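Local coordinates for protein ribonucleoside-diphosphate reductase, alpha chain (Actinobacillus ureae ATCC 25976, PDB 6DQX) that probably reduces ribonucleoside diphosphates to deoxyribonucleoside diphosphates, serving as the catalytic alpha subunit of a class Id ribonucleotide reductase, at residues I185-G190 / Q231-L236; G190-W195 / D226-Q231; C275-L280 / C290-M295; I522-H527 / R533-L538. All coordinates share one frame; numbering follows the deposited sequence.

Interaction 1 of 4, residues I185-G190 / Q231-L236. With EDO (1,2-ethanediol), chain G.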
# COMPACT_ATOMS: atom_id res chain seq x y z
N ILE A 185 16.19 4.64 -9.02
CA ILE A 185 15.72 5.46 -10.14
C ILE A 185 16.93 5.83 -11.03
O ILE A 185 18.02 6.09 -10.51
CB ILE A 185 14.98 6.72 -9.57
CG1 ILE A 185 14.19 7.46 -10.65
CG2 ILE A 185 15.92 7.66 -8.84
CD1 ILE A 185 12.96 6.73 -11.09
N ASP A 186 16.74 5.86 -12.34
CA ASP A 186 17.84 6.24 -13.25
C ASP A 186 18.06 7.76 -13.20
O ASP A 186 17.09 8.52 -13.06
CB ASP A 186 17.54 5.78 -14.65
CG ASP A 186 17.27 4.28 -14.72
OD1 ASP A 186 18.22 3.48 -14.88
OD2 ASP A 186 16.09 3.92 -14.53
N ILE A 187 19.32 8.18 -13.29
CA ILE A 187 19.66 9.62 -13.23
C ILE A 187 19.06 10.40 -14.41
O ILE A 187 18.84 11.61 -14.28
CB ILE A 187 21.20 9.85 -13.14
CG1 ILE A 187 21.50 11.27 -12.61
CG2 ILE A 187 21.88 9.51 -14.44
CD1 ILE A 187 22.92 11.47 -12.15
N GLU A 188 18.78 9.70 -15.52
CA GLU A 188 18.17 10.30 -16.73
C GLU A 188 16.63 10.33 -16.71
O GLU A 188 16.03 10.81 -17.65
CB GLU A 188 18.68 9.67 -18.02
CG GLU A 188 18.19 8.26 -18.36
CD GLU A 188 19.03 7.14 -17.73
OE1 GLU A 188 19.77 7.40 -16.76
OE2 GLU A 188 18.92 5.99 -18.20
N HIS A 189 16.03 9.84 -15.63
CA HIS A 189 14.57 9.68 -15.54
C HIS A 189 13.94 11.05 -15.41
O HIS A 189 14.50 11.94 -14.76
CB HIS A 189 14.18 8.84 -14.31
CG HIS A 189 12.76 8.33 -14.35
ND1 HIS A 189 11.69 9.05 -13.86
CD2 HIS A 189 12.25 7.17 -14.83
CE1 HIS A 189 10.58 8.36 -14.04
NE2 HIS A 189 10.89 7.21 -14.62
N GLY A 190 12.75 11.19 -16.00
CA GLY A 190 12.00 12.44 -15.90
C GLY A 190 11.81 12.96 -14.50
O GLY A 190 11.77 14.18 -14.32
N GLN A 231 25.06 20.34 -13.39
CA GLN A 231 24.28 20.82 -12.22
C GLN A 231 23.53 19.72 -11.47
O GLN A 231 23.41 19.77 -10.25
CB GLN A 231 23.30 21.97 -12.56
CG GLN A 231 23.70 23.33 -11.96
CD GLN A 231 24.00 23.28 -10.46
OE1 GLN A 231 23.41 22.49 -9.71
NE2 GLN A 231 24.93 24.14 -10.01
N LEU A 232 23.00 18.75 -12.20
CA LEU A 232 22.32 17.62 -11.58
C LEU A 232 23.32 16.79 -10.77
O LEU A 232 23.04 16.43 -9.64
CB LEU A 232 21.65 16.76 -12.65
CG LEU A 232 20.72 15.66 -12.15
CD1 LEU A 232 19.48 16.24 -11.50
CD2 LEU A 232 20.32 14.77 -13.32
N TRP A 233 24.48 16.51 -11.36
CA TRP A 233 25.51 15.72 -10.68
C TRP A 233 25.95 16.45 -9.43
O TRP A 233 26.06 15.85 -8.38
CB TRP A 233 26.67 15.47 -11.62
CG TRP A 233 27.74 14.56 -11.08
CD1 TRP A 233 29.04 14.89 -10.82
CD2 TRP A 233 27.60 13.17 -10.75
NE1 TRP A 233 29.72 13.79 -10.34
CE2 TRP A 233 28.87 12.72 -10.30
CE3 TRP A 233 26.54 12.26 -10.80
CZ2 TRP A 233 29.09 11.41 -9.88
CZ3 TRP A 233 26.76 10.95 -10.38
CH2 TRP A 233 28.03 10.54 -9.92
N ALA A 234 26.17 17.77 -9.55
CA ALA A 234 26.53 18.59 -8.39
C ALA A 234 25.52 18.50 -7.26
O ALA A 234 25.89 18.36 -6.10
CB ALA A 234 26.74 20.05 -8.80
N LYS A 235 24.23 18.55 -7.60
CA LYS A 235 23.17 18.41 -6.61
C LYS A 235 23.18 17.02 -5.94
O LYS A 235 23.02 16.91 -4.74
CB LYS A 235 21.80 18.71 -7.25
CG LYS A 235 20.67 18.72 -6.24
CD LYS A 235 19.31 19.08 -6.84
CE LYS A 235 18.26 19.02 -5.73
NZ LYS A 235 16.91 19.50 -6.16
N LEU A 236 23.37 15.97 -6.73
CA LEU A 236 23.45 14.61 -6.17
C LEU A 236 24.58 14.50 -5.15
O LEU A 236 24.38 14.00 -4.03
CB LEU A 236 23.62 13.59 -7.31
CG LEU A 236 23.51 12.11 -6.93
CD1 LEU A 236 23.15 11.28 -8.16
CD2 LEU A 236 24.79 11.60 -6.27
C1 EDO G . 19.51 14.33 -17.85
O1 EDO G . 19.86 13.41 -18.88
C2 EDO G . 18.73 13.52 -16.82
O2 EDO G . 18.05 14.16 -15.72

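Interaction 2 of 4, residues G190-W195 / D226-Q231. With EDO (1,2-ethanediol), chain G.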
# COMPACT_ATOMS: atom_id res chain seq x y z
N GLY A 190 12.75 11.19 -16.00
CA GLY A 190 12.00 12.44 -15.90
C GLY A 190 11.81 12.96 -14.50
O GLY A 190 11.77 14.18 -14.32
N ASP A 191 11.71 12.07 -13.51
CA ASP A 191 11.40 12.46 -12.14
C ASP A 191 12.61 12.60 -11.21
O ASP A 191 12.44 12.74 -10.00
CB ASP A 191 10.40 11.47 -11.51
CG ASP A 191 9.12 11.30 -12.31
OD1 ASP A 191 8.64 12.28 -12.93
OD2 ASP A 191 8.59 10.17 -12.30
N ILE A 192 13.82 12.58 -11.76
CA ILE A 192 15.03 12.59 -10.95
C ILE A 192 15.08 13.75 -9.93
O ILE A 192 15.45 13.54 -8.78
CB ILE A 192 16.31 12.53 -11.84
CG1 ILE A 192 17.58 12.25 -11.00
CG2 ILE A 192 16.53 13.79 -12.66
CD1 ILE A 192 17.51 11.04 -10.11
N ASP A 193 14.66 14.94 -10.34
CA ASP A 193 14.63 16.10 -9.41
C ASP A 193 13.73 15.85 -8.19
O ASP A 193 14.08 16.28 -7.08
CB ASP A 193 14.19 17.39 -10.12
CG ASP A 193 15.23 17.91 -11.10
OD1 ASP A 193 16.44 17.74 -10.84
OD2 ASP A 193 14.83 18.51 -12.14
N GLU A 194 12.61 15.15 -8.36
CA GLU A 194 11.76 14.84 -7.21
C GLU A 194 12.43 13.87 -6.25
O GLU A 194 12.33 14.02 -5.05
CB GLU A 194 10.40 14.28 -7.63
CG GLU A 194 9.52 15.24 -8.41
CD GLU A 194 8.16 14.65 -8.67
OE1 GLU A 194 7.84 14.34 -9.84
OE2 GLU A 194 7.42 14.45 -7.68
N TRP A 195 13.09 12.84 -6.80
CA TRP A 195 13.79 11.85 -5.97
C TRP A 195 14.96 12.47 -5.19
O TRP A 195 15.19 12.12 -4.05
CB TRP A 195 14.29 10.70 -6.83
CG TRP A 195 13.22 9.76 -7.27
CD1 TRP A 195 12.29 9.97 -8.25
CD2 TRP A 195 12.96 8.46 -6.75
NE1 TRP A 195 11.49 8.87 -8.40
CE2 TRP A 195 11.86 7.92 -7.48
CE3 TRP A 195 13.54 7.68 -5.74
CZ2 TRP A 195 11.34 6.65 -7.22
CZ3 TRP A 195 13.02 6.41 -5.49
CH2 TRP A 195 11.92 5.92 -6.21
N ASP A 226 28.43 19.13 -20.41
CA ASP A 226 26.98 19.40 -20.47
C ASP A 226 26.51 20.11 -19.20
O ASP A 226 26.66 19.55 -18.11
CB ASP A 226 26.20 18.10 -20.66
CG ASP A 226 24.71 18.33 -20.87
OD1 ASP A 226 24.03 18.82 -19.94
OD2 ASP A 226 24.23 18.01 -21.97
N PRO A 227 25.96 21.35 -19.32
CA PRO A 227 25.66 22.11 -18.10
C PRO A 227 24.52 21.57 -17.24
O PRO A 227 24.59 21.67 -16.01
CB PRO A 227 25.30 23.52 -18.63
CG PRO A 227 25.80 23.55 -20.02
CD PRO A 227 25.68 22.15 -20.53
N TYR A 228 23.48 21.01 -17.86
CA TYR A 228 22.39 20.42 -17.10
C TYR A 228 22.91 19.23 -16.30
O TYR A 228 22.64 19.14 -15.11
CB TYR A 228 21.21 19.96 -17.98
CG TYR A 228 20.18 19.23 -17.13
CD1 TYR A 228 19.28 19.93 -16.32
CD2 TYR A 228 20.15 17.83 -17.08
CE1 TYR A 228 18.36 19.26 -15.52
CE2 TYR A 228 19.23 17.17 -16.28
CZ TYR A 228 18.34 17.88 -15.50
OH TYR A 228 17.44 17.17 -14.72
N LYS A 229 23.66 18.34 -16.97
CA LYS A 229 24.20 17.15 -16.29
C LYS A 229 25.17 17.55 -15.18
O LYS A 229 25.13 17.01 -14.07
CB LYS A 229 24.88 16.22 -17.29
CG LYS A 229 23.92 15.60 -18.27
CD LYS A 229 24.58 14.45 -19.01
CE LYS A 229 23.64 13.79 -20.01
NZ LYS A 229 23.46 14.58 -21.26
N ARG A 230 26.01 18.55 -15.47
CA ARG A 230 26.91 19.10 -14.46
C ARG A 230 26.17 19.61 -13.22
O ARG A 230 26.59 19.33 -12.12
CB ARG A 230 27.85 20.16 -15.07
CG ARG A 230 28.99 19.55 -15.88
CD ARG A 230 29.99 20.55 -16.44
NE ARG A 230 30.71 21.27 -15.39
CZ ARG A 230 30.42 22.49 -14.92
NH1 ARG A 230 29.39 23.21 -15.39
NH2 ARG A 230 31.18 23.02 -13.96
N GLN A 231 25.06 20.34 -13.39
CA GLN A 231 24.28 20.82 -12.22
C GLN A 231 23.53 19.72 -11.47
O GLN A 231 23.41 19.77 -10.25
CB GLN A 231 23.30 21.97 -12.56
CG GLN A 231 23.70 23.33 -11.96
CD GLN A 231 24.00 23.28 -10.46
OE1 GLN A 231 23.41 22.49 -9.71
NE2 GLN A 231 24.93 24.14 -10.01
C1 EDO G . 19.51 14.33 -17.85
O1 EDO G . 19.86 13.41 -18.88
C2 EDO G . 18.73 13.52 -16.82
O2 EDO G . 18.05 14.16 -15.72

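Interaction 3 of 4, residues C275-L280 / C290-M295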
# COMPACT_ATOMS: atom_id res chain seq x y z
N CYS A 275 21.46 -2.90 0.49
CA CYS A 275 22.84 -2.60 0.92
C CYS A 275 23.88 -2.42 -0.20
O CYS A 275 25.03 -2.12 0.11
CB CYS A 275 23.30 -3.67 1.90
SG CYS A 275 22.26 -3.71 3.39
N THR A 276 23.43 -2.52 -1.45
CA THR A 276 24.16 -2.21 -2.70
C THR A 276 25.19 -3.26 -3.16
O THR A 276 25.89 -3.01 -4.15
CB THR A 276 24.85 -0.81 -2.75
OG1 THR A 276 26.05 -0.82 -1.95
CG2 THR A 276 23.94 0.30 -2.25
N GLU A 277 25.23 -4.43 -2.53
CA GLU A 277 26.18 -5.48 -2.93
C GLU A 277 25.59 -6.50 -3.92
O GLU A 277 26.34 -7.27 -4.54
CB GLU A 277 26.68 -6.24 -1.69
CG GLU A 277 25.84 -7.43 -1.21
CD GLU A 277 24.67 -7.08 -0.31
OE1 GLU A 277 24.34 -5.89 -0.16
OE2 GLU A 277 24.11 -8.00 0.31
N ILE A 278 24.26 -6.54 -4.04
CA ILE A 278 23.64 -7.55 -4.91
C ILE A 278 23.58 -7.05 -6.35
O ILE A 278 23.38 -5.87 -6.60
CB ILE A 278 22.22 -7.90 -4.38
CG1 ILE A 278 22.34 -8.50 -2.96
CG2 ILE A 278 21.48 -8.84 -5.32
CD1 ILE A 278 23.02 -9.86 -2.91
N MET A 279 23.77 -7.99 -7.28
CA MET A 279 23.78 -7.68 -8.73
C MET A 279 23.06 -8.80 -9.46
O MET A 279 23.69 -9.67 -10.07
CB MET A 279 25.23 -7.52 -9.26
CG MET A 279 26.02 -6.45 -8.53
SD MET A 279 25.53 -4.84 -9.09
CE MET A 279 25.90 -3.78 -7.71
N LEU A 280 21.72 -8.77 -9.38
CA LEU A 280 20.91 -9.85 -9.93
C LEU A 280 19.75 -9.25 -10.74
O LEU A 280 19.36 -8.10 -10.49
CB LEU A 280 20.34 -10.74 -8.83
CG LEU A 280 21.36 -11.46 -7.96
CD1 LEU A 280 20.67 -12.11 -6.77
CD2 LEU A 280 22.10 -12.50 -8.80
N CYS A 290 18.45 -13.71 -2.49
CA CYS A 290 19.79 -14.28 -2.29
C CYS A 290 19.98 -14.53 -0.80
O CYS A 290 19.31 -13.93 0.03
CB CYS A 290 20.83 -13.29 -2.81
SG CYS A 290 22.47 -13.98 -3.09
N CYS A 291 20.89 -15.42 -0.45
CA CYS A 291 21.22 -15.64 0.94
C CYS A 291 22.70 -15.45 1.10
O CYS A 291 23.45 -15.47 0.12
CB CYS A 291 20.79 -17.00 1.42
SG CYS A 291 21.51 -18.33 0.48
N LEU A 292 23.11 -15.24 2.33
CA LEU A 292 24.50 -14.90 2.58
C LEU A 292 25.01 -15.55 3.82
O LEU A 292 24.26 -15.90 4.73
CB LEU A 292 24.70 -13.39 2.63
CG LEU A 292 24.27 -12.54 3.81
CD1 LEU A 292 25.30 -12.56 4.94
CD2 LEU A 292 24.02 -11.09 3.39
N SER A 293 26.32 -15.72 3.82
CA SER A 293 27.09 -16.02 4.99
C SER A 293 28.52 -15.64 4.58
O SER A 293 28.74 -15.31 3.41
CB SER A 293 26.95 -17.48 5.42
OG SER A 293 25.71 -17.75 6.05
N SER A 294 29.44 -15.61 5.52
CA SER A 294 30.73 -14.92 5.31
C SER A 294 31.93 -15.68 5.87
O SER A 294 31.87 -16.26 6.96
CB SER A 294 30.70 -13.53 5.94
OG SER A 294 29.43 -12.88 5.71
N MET A 295 33.00 -15.65 5.10
CA MET A 295 34.27 -16.21 5.55
C MET A 295 35.05 -15.20 6.38
O MET A 295 35.17 -14.06 6.00
CB MET A 295 35.12 -16.63 4.35
CG MET A 295 34.56 -17.81 3.55
SD MET A 295 34.38 -19.36 4.43
CE MET A 295 36.04 -19.67 5.02

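Interaction 4 of 4, residues I522-H527 / R533-L538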
# COMPACT_ATOMS: atom_id res chain seq x y z
N ILE A 522 30.36 -0.69 -0.46
CA ILE A 522 31.52 0.11 -0.21
C ILE A 522 31.10 1.47 0.32
O ILE A 522 30.53 2.30 -0.41
CB ILE A 522 32.38 0.24 -1.48
CG1 ILE A 522 32.85 -1.15 -1.92
CG2 ILE A 522 33.51 1.26 -1.28
CD1 ILE A 522 33.86 -1.85 -1.00
N ASN A 523 31.44 1.67 1.58
CA ASN A 523 31.32 2.97 2.27
C ASN A 523 32.63 3.74 2.15
O ASN A 523 33.70 3.15 2.04
CB ASN A 523 31.00 2.75 3.75
CG ASN A 523 29.62 2.15 3.97
OD1 ASN A 523 28.67 2.54 3.32
ND2 ASN A 523 29.50 1.21 4.92
N ILE A 524 32.54 5.06 2.20
CA ILE A 524 33.73 5.91 2.32
C ILE A 524 33.45 6.91 3.43
O ILE A 524 32.29 7.13 3.82
CB ILE A 524 34.10 6.64 1.01
CG1 ILE A 524 32.99 7.57 0.53
CG2 ILE A 524 34.44 5.64 -0.10
CD1 ILE A 524 33.42 8.48 -0.60
N MET A 525 34.52 7.51 3.94
CA MET A 525 34.45 8.47 5.02
C MET A 525 35.24 9.69 4.61
O MET A 525 36.43 9.58 4.27
CB MET A 525 34.99 7.86 6.30
CG MET A 525 34.63 8.67 7.54
SD MET A 525 35.16 7.86 9.04
CE MET A 525 33.80 6.75 9.40
N VAL A 526 34.58 10.84 4.66
CA VAL A 526 35.08 12.06 4.07
C VAL A 526 34.90 13.22 5.06
O VAL A 526 33.83 13.37 5.66
CB VAL A 526 34.35 12.34 2.74
CG1 VAL A 526 34.84 13.63 2.09
CG2 VAL A 526 34.53 11.17 1.77
N HIS A 527 35.95 14.03 5.23
CA HIS A 527 35.92 15.21 6.09
C HIS A 527 34.93 16.24 5.50
O HIS A 527 34.94 16.46 4.29
CB HIS A 527 37.33 15.79 6.19
CG HIS A 527 37.54 16.76 7.31
ND1 HIS A 527 36.85 17.95 7.41
CD2 HIS A 527 38.40 16.74 8.36
CE1 HIS A 527 37.24 18.60 8.49
NE2 HIS A 527 38.18 17.89 9.08
N ARG A 533 34.88 19.35 -5.59
CA ARG A 533 35.82 18.94 -6.64
C ARG A 533 36.52 17.59 -6.37
O ARG A 533 36.69 16.78 -7.30
CB ARG A 533 36.87 20.06 -6.77
CG ARG A 533 38.00 19.85 -7.75
CD ARG A 533 38.89 21.09 -7.83
NE ARG A 533 39.59 21.37 -6.56
CZ ARG A 533 39.19 22.21 -5.59
NH1 ARG A 533 38.04 22.90 -5.67
NH2 ARG A 533 39.94 22.35 -4.50
N ASP A 534 36.92 17.37 -5.12
CA ASP A 534 37.66 16.16 -4.73
C ASP A 534 36.72 14.96 -4.61
O ASP A 534 37.10 13.87 -5.02
CB ASP A 534 38.43 16.35 -3.42
CG ASP A 534 39.56 17.40 -3.52
OD1 ASP A 534 40.03 17.73 -4.62
OD2 ASP A 534 40.00 17.87 -2.45
N LEU A 535 35.53 15.16 -4.05
CA LEU A 535 34.49 14.10 -4.04
C LEU A 535 34.10 13.72 -5.45
O LEU A 535 33.94 12.52 -5.75
CB LEU A 535 33.23 14.52 -3.28
CG LEU A 535 33.23 14.34 -1.76
CD1 LEU A 535 32.07 15.12 -1.15
CD2 LEU A 535 33.15 12.86 -1.39
N ASN A 536 33.90 14.73 -6.29
CA ASN A 536 33.57 14.53 -7.69
C ASN A 536 34.57 13.56 -8.32
O ASN A 536 34.18 12.51 -8.87
CB ASN A 536 33.55 15.87 -8.44
CG ASN A 536 33.19 15.72 -9.90
OD1 ASN A 536 32.15 15.17 -10.23
ND2 ASN A 536 34.07 16.19 -10.79
N GLN A 537 35.86 13.87 -8.22
CA GLN A 537 36.88 13.00 -8.83
C GLN A 537 36.87 11.59 -8.25
O GLN A 537 37.04 10.63 -9.00
CB GLN A 537 38.31 13.61 -8.78
CG GLN A 537 39.36 12.85 -9.61
CD GLN A 537 38.97 12.68 -11.08
OE1 GLN A 537 38.71 13.66 -11.77
NE2 GLN A 537 38.91 11.43 -11.56
N LEU A 538 36.66 11.45 -6.94
CA LEU A 538 36.65 10.12 -6.32
C LEU A 538 35.55 9.25 -6.90
O LEU A 538 35.81 8.13 -7.28
CB LEU A 538 36.52 10.20 -4.80
CG LEU A 538 36.70 8.88 -4.05
CD1 LEU A 538 38.12 8.36 -4.19
CD2 LEU A 538 36.35 9.05 -2.59

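Interaction 1 of 4, residues I185-G190 / Q231-L236
The CA atoms of Ile187 and Leu232 come within 8.6 Å of each other where the chain leaves strand 181-186 in a type I turn, Asp186 to His189, beside helix 227-243. A bond from His189 N to Asp186 O closes that turn, and its second residue, Ile187, points at the helix. CG1 of Ile187 stands opposite its backbone N (chi1 -161°), and the extended chi2 of 165° carries the methyl CD1 out to the helix side chains. On the way, Ile187 CG1 passes Leu232 CD2 at 3.8 Å, the two chains running in opposite directions. Further out, Ile187 CD1 meets the edge of the Trp233 indole in the ring plane, 3.9 Å from CE3, and lies 4.0 Å from Leu236 CD1; the isoleucine crosses both side chains at about a right angle. Leu232 CD2 also sits 3.6 Å from Ile187 O. That carbonyl accepts a hydrogen bond of 3.0 Å from O2 of an ethanediol, probably from the crystallisation liquor. Trp218 and Val212 extend the apolar cluster. Here the turn that follows a barrel strand packs on a helix of the alpha/beta barrel of ribonucleotide reductases, with helices 216-223 and 227-243 lying between the parallel strands 209-213 and 247-249.

Interaction 2 of 4, residues G190-W195 / D226-Q231
Tyr228, in the first turn of helix 227-243, stretches across to Ile192 and Asp193 at the start of the short helix 192-195, so that two helix beginnings meet at the periphery of the reductase barrel. The longer helix opens with an N-cap. Asp226 takes the bond from Lys229 N on its OD1 at 3.0 Å, almost straight, the donor lying on the anti side and 31° out of the carboxylate plane. The other oxygen, Asp226 OD2, pairs with Lys229 NZ in a salt bridge of 3.6 Å, so one residue holds the carboxylate at both oxygens and should limit its rotation. Next comes Tyr228, whose ring is thrown away from its own backbone N (chi1 174°) and extends toward the short helix. Tyr228 OH stops 3.9 Å from Asp193 OD2, with the ring and carboxylate planes 67° apart. Tyr228 OH is also 4.1 Å from Ile192 CG2. An ethanediol, probably from the crystallisation liquor, joins this meeting. Its O2 lies in the plane of the ring, at the edge, and shares a hydrogen bond of 3.2 Å with Tyr228 OH; the same O2 is 3.4 Å from Ile192 CG2. Lys229 follows, turned toward helix 216-223, where NZ also bonds to Ser221 and the ammonium forms a cation-pi contact with Trp218. Lys229 CE lies 4.0 Å from O1 of the ethanediol. At the end of the segment, Gln231 N bonds to Pro227 O at 3.0 Å.

Interaction 3 of 4, residues C275-L280 / C290-M295
Glu277, Ile278 and Leu280, on an irregular loop near the centre of the molecule, face Cys290 and Leu292 on strand 288-296. The loop's position and its Asn273-to-Glu277 sequence are consistent with the finger loop that threads the barrel in ribonucleotide reductases. Walking along it, Cys275 O receives the hydroxyl of Thr276 through OG1 at 2.6 Å and also that of Ser521, so two hydroxyls grip this carbonyl. Glu277 bends at chi2 (-84°), and its carboxylate curls back far enough for OE1 to bond to Asn273; OE2 touches the strand loosely, 4.4 Å from Leu292 CD2. The side chain of Asn273 also takes the N-H of Ile278 on its OD1. Ile278 carries CG1 opposite its carbonyl carbon (chi1 -62°), which together with chi2 (-68°) brings CD1 to Cys290, 4.1 Å from CB and 4.2 Å from SG. Both Ile278 and Cys290 also touch Cys105 of strand 105-109, the neighbour of strand 288-296 in the sheet. The N-H of Met279 bonds to Gln518. Two residues beyond Ile278, Leu280 brings a second methyl against the same carbon: its CD1 lies 4.1 Å from Cys290 CB.

Interaction 4 of 4, residues I522-H527 / R533-L538
Ile524 meets Leu538 tip to tip, with the methyl CD1 of Ile524 only 3.6 Å from CD2 of Leu538. The reach comes from an Ile524 side chain whose CG1 is wedged between its own N and carbonyl carbon (chi1 60°) and then runs on extended (chi2 169°), straight toward the helix. Leu538 answers with CG opposite its backbone N (chi1 -172°). Ile524 CD1 also grazes Leu535 CD2, at 4.5 Å. Two residues along, Val526 takes over: Leu535 CD2 rests against its fork, 3.8 Å from CG2 and 3.9 Å from CG1, as the two side chains cross at a slant. Ile524 and Val526 thus face the helix from alternate positions of the extended chain, and Leu535 and Leu538, three residues apart, reply from one side of the helix. Strand 524-525, helix 532-544 and strand 549-554 make a beta-alpha-beta unit of the barrel, in which the helix covers the strand it follows and carries the chain across to a parallel neighbour. Ile524 and Val526 bond through their backbones to Tyr554 of that neighbour. The CA atoms are 8.4 Å apart at Val526 and Leu535 but 10.0 Å apart at Ile524 and Leu538, and the wider gap is the one bridged by the long isoleucine. Helix 502-513 also touches the pair, Leu538 on Ile506 and Ile524 on Gln502.

Interactions 1, 3 and 4 are buried and largely apolar, whereas interaction 2 is partly exposed and brings a tyrosine hydroxyl near a carboxylate and a bound ethanediol. Interactions 1 and 2 share helix 227-243, their centres about 4 Å apart; interaction 2 is nested within the loop that interaction 1 closes, and Leu232 CD1 lies 3.5 Å from Asp193 OD1. Interaction 4, like interaction 1, sets aliphatic side chains against a helix, but from a strand instead of a turn, and a probable hydrogen bond of 2.8 Å from Trp233 NE1 to Asn536 OD1 joins the two. Interaction 3, nearest the centre of the chain, sets a loop rather than a helix against a strand of the same sheet.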